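Local coordinates for amino acid ABC superfamily ATP binding cassette transporter, binding protein (Streptococcus pneumoniae, PDB 4H5G) that binds L-arginine and probably delivers it, as a membrane-anchored lipoprotein, to an ABC transporter for uptake into the cell, at residues P97-K102 with D198-A203; I42-A47 with G226-Y231. One frame throughout, in Å; residues are numbered along the deposited sequence.

Contact 1: P97-K102 with D198-A203; sequences PYYENK and DANAVA
Asn200 fastens its segment to Tyr98, Tyr99 and Asn101, and its side chain is best followed outward from the backbone. CB sits over the face of the Tyr98 ring, 4.0 Å from the ring centroid, in a CH-pi contact; the backbone O of Asn200 lies above the same face, also offset from the centre. A chi1 of -57° puts Asn200 CG anti to its own carbonyl carbon, 3.5 Å from Tyr99 O, and chi2 (-71°) then turns the amide. At the tip, ND2 spends its protons on two acceptors. It donates to Asn101 OD1 over 2.8 Å, with that oxygen in the plane of the Asn200 amide, and to Tyr99 O at 3.0 Å, approaching from above the plane of that carbonyl. Tyr99 O is thus gripped twice, since the backbone N of Asn200 reaches it at 2.8 Å almost in line with the C=O bond. Asparagine suits the place because one short amide can hold a backbone and a side-chain oxygen together. Asn101 ND2, for its part, bonds to Lys102 O and to Asp171.

Tyr98 N returns a bond to Asn200 O, and the two segments form a single antiparallel bridge at Tyr99 and Asn200. Beside it Ala199 CB packs 3.6 Å from Pro97 CB and also against Glu100 CB, a spot where a small side chain lets the backbones come close. Tyr98 OH is joined to Ala201 O through one water. The Asn200 side chain comes within about 4 Å of the bound arginine. Two adjacent crossover segments beside the ligand cleft are consistent with the hinge of the type II periplasmic binding protein fold, where the chain passes between the two lobes.

Contact 2: I42-A47 with G226-Y231; sequences IDMAQA and GTYQSY
Asp43 sets its CB squarely over the ring of Tyr231, 3.4 Å from the centroid, at a helix-helix contact in which the segments 42-47 and 227-231 run 135° apart, their axes 10.3 Å from each other at closest approach. Both residues have CG anti to the carbonyl carbon, beside the backbone N, and in Tyr231 a chi2 of only -18° turns one ring face to Asp43 CB. Asp43 OD2 stands above that same face, outside the rim, 3.6 Å from Tyr231 CD1; the short acidic side chain thus gives the ring a CH group while its carboxylate stays at the margin. The other face lies against Thr227 O one turn earlier, 3.3 Å above the ring plane and toward its rim. A flat tyrosine ring suits the place because it offers a face to each.

Met44 is extended to SD (chi2 178°) and bends at chi3. SD comes 4.1 Å from Tyr228 CE1, an oblique Met-aromatic contact for which a flexible thioether is well fitted. Tyr228 OH is hydrogen-bonded to Asp41. Gly226, with its positive phi, closes helix 209-225 in a Schellman motif and N-caps the next helix. Tyr231 OH ends 4.2 Å from Ala47 CB.

How the contacts relate
From the N terminus, the chain first lays down helix 40-52, whose 42-47 part waits for its partner until residues 226-231 near the C terminus; contact 2 therefore closes the longer loop. Within that loop lies contact 1, formed when 97-102 leads out toward strand 103-108 of the second lobe and 198-203 brings the chain back to strand 203-205. Contact 1 thus joins the outgoing and returning crossings, while contact 2 ties an early helix to the last one after the return. Their centres are 13 Å apart, and they touch directly: Met44 CE packs 3.5 Å from Tyr98 CE2, and the Tyr228 ring meets those of Tyr98 and Tyr99.

Contact 1: P97-K102 with D198-A203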
# COMPACT_ATOMS: atom_id res chain seq x y z
N PRO A 97 3.99 12.70 4.61
CA PRO A 97 2.90 11.76 4.31
C PRO A 97 2.08 12.25 3.12
O PRO A 97 1.88 13.46 3.00
CB PRO A 97 2.02 11.84 5.56
CG PRO A 97 2.87 12.38 6.62
CD PRO A 97 3.94 13.21 5.99
N TYR A 98 1.62 11.34 2.26
CA TYR A 98 0.67 11.73 1.22
C TYR A 98 -0.76 11.30 1.52
O TYR A 98 -1.71 11.86 0.98
CB TYR A 98 1.12 11.22 -0.16
CG TYR A 98 1.26 9.73 -0.31
CD1 TYR A 98 0.16 8.93 -0.59
CD2 TYR A 98 2.52 9.11 -0.21
CE1 TYR A 98 0.29 7.56 -0.76
CE2 TYR A 98 2.65 7.72 -0.38
CZ TYR A 98 1.53 6.96 -0.66
OH TYR A 98 1.64 5.59 -0.86
N TYR A 99 -0.91 10.30 2.39
CA TYR A 99 -2.24 9.85 2.80
C TYR A 99 -2.17 9.07 4.11
O TYR A 99 -1.26 8.27 4.31
CB TYR A 99 -2.88 8.95 1.73
CG TYR A 99 -4.39 8.87 1.82
CD1 TYR A 99 -5.18 9.98 1.54
CD2 TYR A 99 -5.03 7.69 2.19
CE1 TYR A 99 -6.56 9.92 1.63
CE2 TYR A 99 -6.41 7.63 2.28
CZ TYR A 99 -7.17 8.75 1.99
OH TYR A 99 -8.55 8.70 2.07
N GLU A 100 -3.14 9.30 4.98
CA GLU A 100 -3.21 8.60 6.25
C GLU A 100 -4.55 7.89 6.36
O GLU A 100 -5.60 8.48 6.10
CB GLU A 100 -3.04 9.59 7.41
CG GLU A 100 -3.23 8.95 8.78
CD GLU A 100 -2.91 9.90 9.91
OE1 GLU A 100 -2.36 10.98 9.65
OE2 GLU A 100 -3.21 9.55 11.07
N ASN A 101 -4.51 6.61 6.72
CA ASN A 101 -5.74 5.83 6.84
C ASN A 101 -5.66 4.82 7.98
O ASN A 101 -4.60 4.63 8.59
CB ASN A 101 -6.07 5.13 5.52
CG ASN A 101 -4.94 4.27 5.02
OD1 ASN A 101 -4.20 4.65 4.10
ND2 ASN A 101 -4.78 3.11 5.64
N LYS A 102 -6.79 4.18 8.27
CA LYS A 102 -6.88 3.18 9.32
C LYS A 102 -6.55 1.81 8.78
O LYS A 102 -6.33 1.64 7.58
CB LYS A 102 -8.30 3.15 9.89
CG LYS A 102 -8.76 4.48 10.44
CD LYS A 102 -7.88 4.93 11.57
CE LYS A 102 -8.38 6.23 12.17
NZ LYS A 102 -9.82 6.13 12.53
N ASP A 198 2.35 7.24 11.58
CA ASP A 198 2.42 6.22 10.54
C ASP A 198 1.31 6.34 9.50
O ASP A 198 0.26 5.71 9.57
CB ASP A 198 2.53 4.82 11.14
CG ASP A 198 3.73 4.70 12.06
OD1 ASP A 198 4.19 5.75 12.55
OD2 ASP A 198 4.23 3.58 12.28
N ALA A 199 1.60 7.23 8.56
CA ALA A 199 0.78 7.47 7.39
C ALA A 199 1.57 6.90 6.23
O ALA A 199 2.74 6.56 6.39
CB ALA A 199 0.62 8.96 7.23
N ASN A 200 0.95 6.80 5.06
CA ASN A 200 1.66 6.41 3.85
C ASN A 200 2.62 7.49 3.37
O ASN A 200 2.27 8.65 3.34
CB ASN A 200 0.65 6.13 2.73
CG ASN A 200 -0.34 5.07 3.12
OD1 ASN A 200 0.02 3.89 3.22
ND2 ASN A 200 -1.58 5.48 3.38
N ALA A 201 3.84 7.10 3.00
CA ALA A 201 4.79 8.06 2.44
C ALA A 201 5.63 7.38 1.37
O ALA A 201 5.65 6.17 1.25
CB ALA A 201 5.67 8.64 3.54
N VAL A 202 6.33 8.19 0.58
CA VAL A 202 7.22 7.67 -0.46
C VAL A 202 8.55 7.40 0.21
O VAL A 202 9.06 8.26 0.92
CB VAL A 202 7.42 8.74 -1.55
CG1 VAL A 202 8.49 8.30 -2.56
CG2 VAL A 202 6.08 9.06 -2.27
N ALA A 203 9.12 6.21 -0.01
CA ALA A 203 10.44 5.87 0.56
C ALA A 203 11.57 6.22 -0.41
O ALA A 203 11.43 6.04 -1.63
CB ALA A 203 10.49 4.38 0.93
O HOH W 1 4.21 4.47 -0.44
O HOH W 2 -1.88 5.39 7.02

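Contact 2: I42-A47 with G226-Y231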
# COMPACT_ATOMS: atom_id res chain seq x y z
N ILE A 42 0.17 5.34 -8.41
CA ILE A 42 0.73 5.45 -9.76
C ILE A 42 0.49 6.86 -10.30
O ILE A 42 1.37 7.44 -10.93
CB ILE A 42 0.13 4.40 -10.71
CG1 ILE A 42 0.23 2.99 -10.09
CG2 ILE A 42 0.80 4.46 -12.09
CD1 ILE A 42 1.61 2.62 -9.57
N ASP A 43 -0.70 7.41 -10.06
CA ASP A 43 -0.98 8.77 -10.49
C ASP A 43 -0.04 9.74 -9.79
O ASP A 43 0.44 10.70 -10.39
CB ASP A 43 -2.44 9.16 -10.18
CG ASP A 43 -3.46 8.39 -11.02
OD1 ASP A 43 -3.09 7.82 -12.06
OD2 ASP A 43 -4.64 8.37 -10.63
N MET A 44 0.22 9.48 -8.52
CA MET A 44 1.15 10.34 -7.77
C MET A 44 2.57 10.18 -8.31
O MET A 44 3.28 11.16 -8.50
CB MET A 44 1.13 10.01 -6.28
CG MET A 44 2.14 10.82 -5.46
SD MET A 44 2.05 10.44 -3.71
CE MET A 44 2.46 8.69 -3.75
N ALA A 45 2.97 8.94 -8.58
CA ALA A 45 4.31 8.69 -9.12
C ALA A 45 4.46 9.39 -10.47
O ALA A 45 5.53 9.94 -10.78
CB ALA A 45 4.59 7.18 -9.24
N GLN A 46 3.40 9.38 -11.26
CA GLN A 46 3.41 10.07 -12.54
C GLN A 46 3.58 11.57 -12.35
O GLN A 46 4.29 12.21 -13.12
CB GLN A 46 2.12 9.79 -13.32
CG GLN A 46 2.12 10.36 -14.73
CD GLN A 46 3.09 9.65 -15.66
OE1 GLN A 46 3.03 8.43 -15.84
NE2 GLN A 46 4.00 10.42 -16.26
N ALA A 47 2.92 12.13 -11.33
CA ALA A 47 3.06 13.57 -11.06
C ALA A 47 4.50 13.93 -10.70
O ALA A 47 5.00 15.00 -11.05
CB ALA A 47 2.09 14.02 -9.95
N GLY A 226 -6.50 18.50 -2.69
CA GLY A 226 -7.34 17.33 -2.47
C GLY A 226 -7.16 16.25 -3.51
O GLY A 226 -8.00 15.35 -3.66
N THR A 227 -6.05 16.31 -4.24
CA THR A 227 -5.86 15.49 -5.43
C THR A 227 -5.63 14.02 -5.12
O THR A 227 -6.05 13.13 -5.87
CB THR A 227 -4.69 16.03 -6.29
OG1 THR A 227 -4.90 17.43 -6.51
CG2 THR A 227 -4.63 15.32 -7.64
N TYR A 228 -4.93 13.73 -4.02
CA TYR A 228 -4.68 12.32 -3.72
C TYR A 228 -6.00 11.62 -3.38
O TYR A 228 -6.27 10.52 -3.87
CB TYR A 228 -3.60 12.10 -2.63
CG TYR A 228 -3.17 10.65 -2.65
CD1 TYR A 228 -2.15 10.22 -3.49
CD2 TYR A 228 -3.84 9.69 -1.90
CE1 TYR A 228 -1.77 8.88 -3.54
CE2 TYR A 228 -3.48 8.35 -1.95
CZ TYR A 228 -2.45 7.95 -2.77
OH TYR A 228 -2.11 6.61 -2.82
N GLN A 229 -6.84 12.29 -2.59
CA GLN A 229 -8.20 11.79 -2.34
C GLN A 229 -8.94 11.59 -3.66
O GLN A 229 -9.58 10.57 -3.86
CB GLN A 229 -8.98 12.76 -1.44
CG GLN A 229 -10.42 12.33 -1.12
CD GLN A 229 -10.51 11.06 -0.31
OE1 GLN A 229 -11.46 10.26 -0.47
NE2 GLN A 229 -9.54 10.85 0.58
N SER A 230 -8.84 12.55 -4.57
CA SER A 230 -9.50 12.42 -5.87
C SER A 230 -8.96 11.23 -6.68
O SER A 230 -9.73 10.53 -7.36
CB SER A 230 -9.40 13.71 -6.67
OG SER A 230 -10.18 14.74 -6.08
N TYR A 231 -7.66 11.02 -6.61
CA TYR A 231 -7.03 9.87 -7.29
C TYR A 231 -7.57 8.56 -6.75
O TYR A 231 -7.81 7.62 -7.51
CB TYR A 231 -5.51 9.85 -7.05
CG TYR A 231 -4.64 10.85 -7.78
CD1 TYR A 231 -5.08 11.53 -8.90
CD2 TYR A 231 -3.34 11.10 -7.33
CE1 TYR A 231 -4.24 12.44 -9.56
CE2 TYR A 231 -2.51 11.99 -7.98
CZ TYR A 231 -2.96 12.66 -9.08
OH TYR A 231 -2.09 13.55 -9.70
O HOH W 3 -0.73 12.21 -12.60
O HOH W 4 -6.15 6.68 -9.60